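Local atomic coordinates of acyl-coenzyme A oxidase 3 (Yarrowia lipolytica, PDB entry 5YS9), a protein that uses FAD to oxidise acyl-CoA substrates to (2E)-enoyl-CoA with release of hydrogen peroxide, in peroxisomal fatty acid beta-oxidation. Residues T19-R31 with I648-F660. Numbering follows the deposited sequence.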
loop_
_atom_site.group_PDB
_atom_site.type_symbol
_atom_site.label_atom_id
_atom_site.label_comp_id
_atom_site.label_asym_id
_atom_site.label_seq_id
_atom_site.Cartn_x
_atom_site.Cartn_y
_atom_site.Cartn_z
ATOM N N THR A 19 -24.453 21.234 0.400
ATOM C CA THR A 19 -23.329 20.336 0.422
ATOM C C THR A 19 -22.042 21.099 0.182
ATOM O O THR A 19 -21.048 20.850 0.828
ATOM C CB THR A 19 -23.494 19.277 -0.668
ATOM O OG1 THR A 19 -24.592 18.437 -0.333
ATOM C CG2 THR A 19 -22.266 18.431 -0.800
ATOM N N PHE A 20 -22.071 22.020 -0.760
ATOM C CA PHE A 20 -20.933 22.865 -1.056
ATOM C C PHE A 20 -20.516 23.844 0.040
ATOM O O PHE A 20 -19.339 24.047 0.260
ATOM C CB PHE A 20 -21.184 23.611 -2.362
ATOM C CG PHE A 20 -19.963 24.217 -2.949
ATOM C CD1 PHE A 20 -18.976 23.421 -3.472
ATOM C CD2 PHE A 20 -19.794 25.579 -2.971
ATOM C CE1 PHE A 20 -17.850 23.969 -4.013
ATOM C CE2 PHE A 20 -18.664 26.134 -3.511
ATOM C CZ PHE A 20 -17.690 25.328 -4.031
ATOM N N THR A 21 -21.479 24.481 0.690
ATOM C CA THR A 21 -21.172 25.537 1.646
ATOM C C THR A 21 -21.045 25.148 3.118
ATOM O O THR A 21 -20.523 25.906 3.905
ATOM C CB THR A 21 -22.155 26.711 1.519
ATOM O OG1 THR A 21 -23.451 26.301 1.942
ATOM C CG2 THR A 21 -22.239 27.166 0.111
ATOM N N GLU A 22 -21.525 23.974 3.488
ATOM C CA GLU A 22 -21.459 23.563 4.881
ATOM C C GLU A 22 -20.078 23.322 5.484
ATOM O O GLU A 22 -19.856 23.640 6.629
ATOM C CB GLU A 22 -22.373 22.383 5.172
ATOM C CG GLU A 22 -22.906 22.421 6.580
ATOM C CD GLU A 22 -22.816 21.104 7.291
ATOM O OE1 GLU A 22 -22.969 20.068 6.647
ATOM O OE2 GLU A 22 -22.601 21.111 8.501
ATOM N N PRO A 23 -19.169 22.724 4.734
ATOM C CA PRO A 23 -17.872 22.300 5.334
ATOM C C PRO A 23 -17.092 23.291 6.248
ATOM O O PRO A 23 -16.757 22.922 7.383
ATOM C CB PRO A 23 -17.038 21.900 4.120
ATOM C CG PRO A 23 -18.069 21.417 3.130
ATOM C CD PRO A 23 -19.243 22.359 3.305
ATOM N N PRO A 24 -16.841 24.547 5.796
ATOM C CA PRO A 24 -16.137 25.454 6.728
ATOM C C PRO A 24 -16.877 25.688 8.046
ATOM O O PRO A 24 -16.240 25.861 9.075
ATOM C CB PRO A 24 -16.003 26.762 5.945
ATOM C CG PRO A 24 -17.092 26.720 4.952
ATOM C CD PRO A 24 -17.254 25.254 4.563
ATOM N N LYS A 25 -18.196 25.683 8.017
ATOM C CA LYS A 25 -18.976 25.832 9.230
ATOM C C LYS A 25 -18.852 24.581 10.126
ATOM O O LYS A 25 -18.630 24.706 11.333
ATOM C CB LYS A 25 -20.437 26.157 8.886
ATOM C CG LYS A 25 -21.306 26.573 10.049
ATOM C CD LYS A 25 -20.971 27.958 10.607
ATOM C CE LYS A 25 -21.822 28.218 11.865
ATOM N NZ LYS A 25 -21.644 29.577 12.453
ATOM N N ALA A 26 -18.964 23.393 9.558
ATOM C CA ALA A 26 -18.745 22.165 10.341
ATOM C C ALA A 26 -17.376 22.131 11.022
ATOM O O ALA A 26 -17.273 21.900 12.234
ATOM C CB ALA A 26 -18.942 20.927 9.471
ATOM N N LEU A 27 -16.315 22.410 10.265
ATOM C CA LEU A 27 -14.982 22.348 10.859
ATOM C C LEU A 27 -14.763 23.423 11.944
ATOM O O LEU A 27 -14.097 23.179 12.941
ATOM C CB LEU A 27 -13.904 22.364 9.788
ATOM C CG LEU A 27 -12.476 22.067 10.277
ATOM C CD1 LEU A 27 -12.384 20.704 10.942
ATOM C CD2 LEU A 27 -11.508 22.129 9.114
ATOM N N ALA A 28 -15.360 24.592 11.780
ATOM C CA ALA A 28 -15.303 25.610 12.830
ATOM C C ALA A 28 -15.986 25.044 14.054
ATOM O O ALA A 28 -15.455 25.166 15.146
ATOM C CB ALA A 28 -15.945 26.934 12.394
ATOM N N GLY A 29 -17.118 24.365 13.864
ATOM C CA GLY A 29 -17.857 23.761 14.960
ATOM C C GLY A 29 -17.030 22.810 15.799
ATOM O O GLY A 29 -17.239 22.699 17.003
ATOM N N GLU A 30 -16.168 22.047 15.144
ATOM C CA GLU A 30 -15.227 21.151 15.796
ATOM C C GLU A 30 -14.165 21.866 16.597
ATOM O O GLU A 30 -13.791 21.434 17.660
ATOM C CB GLU A 30 -14.579 20.228 14.783
ATOM C CG GLU A 30 -15.576 19.408 14.008
ATOM C CD GLU A 30 -16.135 18.267 14.810
ATOM O OE1 GLU A 30 -15.909 18.214 16.021
ATOM O OE2 GLU A 30 -16.800 17.422 14.216
ATOM N N ARG A 31 -13.680 22.966 16.056
ATOM C CA ARG A 31 -12.672 23.773 16.707
ATOM C C ARG A 31 -13.221 24.325 18.011
ATOM O O ARG A 31 -12.518 24.454 18.999
ATOM C CB ARG A 31 -12.172 24.872 15.779
ATOM C CG ARG A 31 -10.772 24.619 15.268
ATOM C CD ARG A 31 -10.453 25.369 13.994
ATOM N NE ARG A 31 -9.425 24.678 13.236
ATOM C CZ ARG A 31 -9.433 24.498 11.926
ATOM N NH1 ARG A 31 -8.448 23.842 11.360
ATOM N NH2 ARG A 31 -10.412 24.975 11.192
ATOM N N ILE A 648 -8.501 19.058 0.155
ATOM C CA ILE A 648 -9.466 18.554 1.115
ATOM C C ILE A 648 -8.969 18.652 2.559
ATOM O O ILE A 648 -9.741 18.570 3.487
ATOM C CB ILE A 648 -9.962 17.142 0.741
ATOM C CG1 ILE A 648 -8.835 16.125 0.793
ATOM C CG2 ILE A 648 -10.594 17.156 -0.640
ATOM C CD1 ILE A 648 -9.293 14.710 0.583
ATOM N N GLY A 649 -7.663 18.788 2.728
ATOM C CA GLY A 649 -7.049 18.952 4.029
ATOM C C GLY A 649 -6.707 20.350 4.528
ATOM O O GLY A 649 -6.047 20.485 5.535
ATOM N N ASN A 650 -7.116 21.391 3.819
ATOM C CA ASN A 650 -6.800 22.771 4.237
ATOM C C ASN A 650 -7.407 23.138 5.594
ATOM O O ASN A 650 -8.451 22.554 6.023
ATOM C CB ASN A 650 -7.209 23.804 3.176
ATOM C CG ASN A 650 -6.386 23.697 1.898
ATOM O OD1 ASN A 650 -5.268 23.165 1.886
ATOM N ND2 ASN A 650 -6.953 24.201 0.799
ATOM N N TYR A 651 -6.792 24.104 6.249
ATOM C CA TYR A 651 -7.133 24.466 7.604
ATOM C C TYR A 651 -8.576 24.931 7.748
ATOM O O TYR A 651 -9.257 24.545 8.676
ATOM C CB TYR A 651 -6.199 25.582 8.056
ATOM C CG TYR A 651 -6.433 26.045 9.458
ATOM C CD1 TYR A 651 -5.776 25.458 10.509
ATOM C CD2 TYR A 651 -7.312 27.065 9.733
ATOM C CE1 TYR A 651 -5.985 25.867 11.792
ATOM C CE2 TYR A 651 -7.527 27.478 11.021
ATOM C CZ TYR A 651 -6.856 26.869 12.045
ATOM O OH TYR A 651 -7.053 27.269 13.331
ATOM N N ASP A 652 -9.046 25.743 6.812
ATOM C CA ASP A 652 -10.383 26.298 6.898
ATOM C C ASP A 652 -11.520 25.309 6.682
ATOM O O ASP A 652 -12.645 25.572 7.047
ATOM C CB ASP A 652 -10.529 27.597 6.098
ATOM C CG ASP A 652 -10.741 27.379 4.634
ATOM O OD1 ASP A 652 -10.573 26.270 4.141
ATOM O OD2 ASP A 652 -11.081 28.343 3.960
ATOM N N GLY A 653 -11.215 24.170 6.092
ATOM C CA GLY A 653 -12.201 23.135 5.936
ATOM C C GLY A 653 -13.132 23.266 4.764
ATOM O O GLY A 653 -14.097 22.552 4.682
ATOM N N ASP A 654 -12.846 24.176 3.853
ATOM C CA ASP A 654 -13.690 24.364 2.690
ATOM C C ASP A 654 -13.330 23.355 1.609
ATOM O O ASP A 654 -12.838 23.699 0.565
ATOM C CB ASP A 654 -13.497 25.775 2.168
ATOM C CG ASP A 654 -14.766 26.395 1.679
ATOM O OD1 ASP A 654 -15.743 25.681 1.468
ATOM O OD2 ASP A 654 -14.779 27.611 1.484
ATOM N N VAL A 655 -13.637 22.102 1.877
ATOM C CA VAL A 655 -13.085 20.964 1.182
ATOM C C VAL A 655 -13.401 20.935 -0.325
ATOM O O VAL A 655 -12.514 20.814 -1.138
ATOM C CB VAL A 655 -13.611 19.698 1.912
ATOM C CG1 VAL A 655 -13.718 18.460 1.043
ATOM C CG2 VAL A 655 -12.800 19.418 3.150
ATOM N N TYR A 656 -14.654 21.138 -0.672
ATOM C CA TYR A 656 -15.121 21.158 -2.051
ATOM C C TYR A 656 -14.718 22.396 -2.833
ATOM O O TYR A 656 -14.373 22.304 -3.993
ATOM C CB TYR A 656 -16.632 20.977 -2.070
ATOM C CG TYR A 656 -17.037 19.721 -1.351
ATOM C CD1 TYR A 656 -16.481 18.478 -1.700
ATOM C CD2 TYR A 656 -17.962 19.759 -0.313
ATOM C CE1 TYR A 656 -16.856 17.314 -1.043
ATOM C CE2 TYR A 656 -18.343 18.598 0.360
ATOM C CZ TYR A 656 -17.792 17.383 0.007
ATOM O OH TYR A 656 -18.176 16.262 0.684
ATOM N N LYS A 657 -14.716 23.548 -2.197
ATOM C CA LYS A 657 -14.311 24.771 -2.872
ATOM C C LYS A 657 -12.830 24.706 -3.281
ATOM O O LYS A 657 -12.498 25.022 -4.404
ATOM C CB LYS A 657 -14.574 25.955 -1.972
ATOM C CG LYS A 657 -14.384 27.308 -2.623
ATOM C CD LYS A 657 -14.926 28.406 -1.722
ATOM C CE LYS A 657 -15.640 29.480 -2.524
ATOM N NZ LYS A 657 -16.021 30.590 -1.614
ATOM N N HIS A 658 -11.939 24.298 -2.387
ATOM C CA HIS A 658 -10.510 24.273 -2.727
ATOM C C HIS A 658 -10.147 23.180 -3.767
ATOM O O HIS A 658 -9.410 23.442 -4.690
ATOM C CB HIS A 658 -9.652 24.076 -1.484
ATOM C CG HIS A 658 -9.782 25.181 -0.493
ATOM N ND1 HIS A 658 -9.435 26.486 -0.783
ATOM C CD2 HIS A 658 -10.221 25.176 0.794
ATOM C CE1 HIS A 658 -9.701 27.243 0.273
ATOM N NE2 HIS A 658 -10.161 26.468 1.245
ATOM N N TYR A 659 -10.680 21.980 -3.564
ATOM C CA TYR A 659 -10.598 20.841 -4.475
ATOM C C TYR A 659 -11.062 21.183 -5.873
ATOM O O TYR A 659 -10.326 20.970 -6.839
ATOM C CB TYR A 659 -11.507 19.735 -3.923
ATOM C CG TYR A 659 -11.430 18.365 -4.526
ATOM C CD1 TYR A 659 -10.279 17.876 -5.099
ATOM C CD2 TYR A 659 -12.485 17.513 -4.396
ATOM C CE1 TYR A 659 -10.219 16.598 -5.599
ATOM C CE2 TYR A 659 -12.433 16.221 -4.886
ATOM C CZ TYR A 659 -11.296 15.754 -5.471
ATOM O OH TYR A 659 -11.227 14.452 -5.957
ATOM N N PHE A 660 -12.256 21.754 -6.006
ATOM C CA PHE A 660 -12.697 22.210 -7.346
ATOM C C PHE A 660 -11.733 23.306 -7.896
ATOM O O PHE A 660 -11.438 23.320 -9.111
ATOM C CB PHE A 660 -14.163 22.687 -7.317
ATOM C CG PHE A 660 -14.791 22.958 -8.681
ATOM C CD1 PHE A 660 -15.064 21.921 -9.558
ATOM C CD2 PHE A 660 -15.178 24.236 -9.043
ATOM C CE1 PHE A 660 -15.692 22.134 -10.786
ATOM C CE2 PHE A 660 -15.780 24.485 -10.268
ATOM C CZ PHE A 660 -16.052 23.422 -11.140
HETATM O O HOH W 1 -13.679 26.767 9.067
#
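The guanidinium of R31 lies flat over one face of the Y651 ring, planes 18° apart, with R31 CZ 3.6 Å from the ring centroid: a cation-pi stack, NH1 sitting above the middle of the ring. At its in-plane edge the same guanidinium meets Y651 O, gripped end-on by R31 NH1 (2.9 Å) and R31 NH2 (2.8 Å) through two bent bonds, and R31 NE forms a salt bridge with D635. Y651 CG stands anti to the backbone N (chi1 -179°), which turns the ring to lie against the guanidinium while the Y651 backbone O accepts from the same group. With an alanine here in place of R31, the Y651 ring would probably lose its cation-pi partner, Y651 O both of the arginine's donors, and D635 this ion-pair mate. At the far end, T19 O approaches the edge of the Y656 ring, 3.5 Å from CD2, and P23 CG meets that ring obliquely. The side chains of F20 and Y656 run antiparallel past one another, F20 CD1 3.7 Å from Y656 CB, and F20 CZ reaches K657 CA. Between these ends L27 CD2 packs 3.4 Å from G653 CA; a CB there would clash with L27, and the positive phi (83°) by itself already favours glycine. A water donates to both P24 O and D652 O. D652 OD1 takes the backbone N of D654, closing an Asx turn, and also H658 NE2 in the plane of the imidazole. Y656 OH bonds R331, a residue of an FAD pocket, and F20 packs on T194 of the second subunit. The contact thus docks helix 23-31 on a type I beta turn (N650 to G653) and the first turn of helix 655-666 in the C-terminal acyl-CoA oxidase region, with the Y656 side chain about 7 Å from a bound FAD.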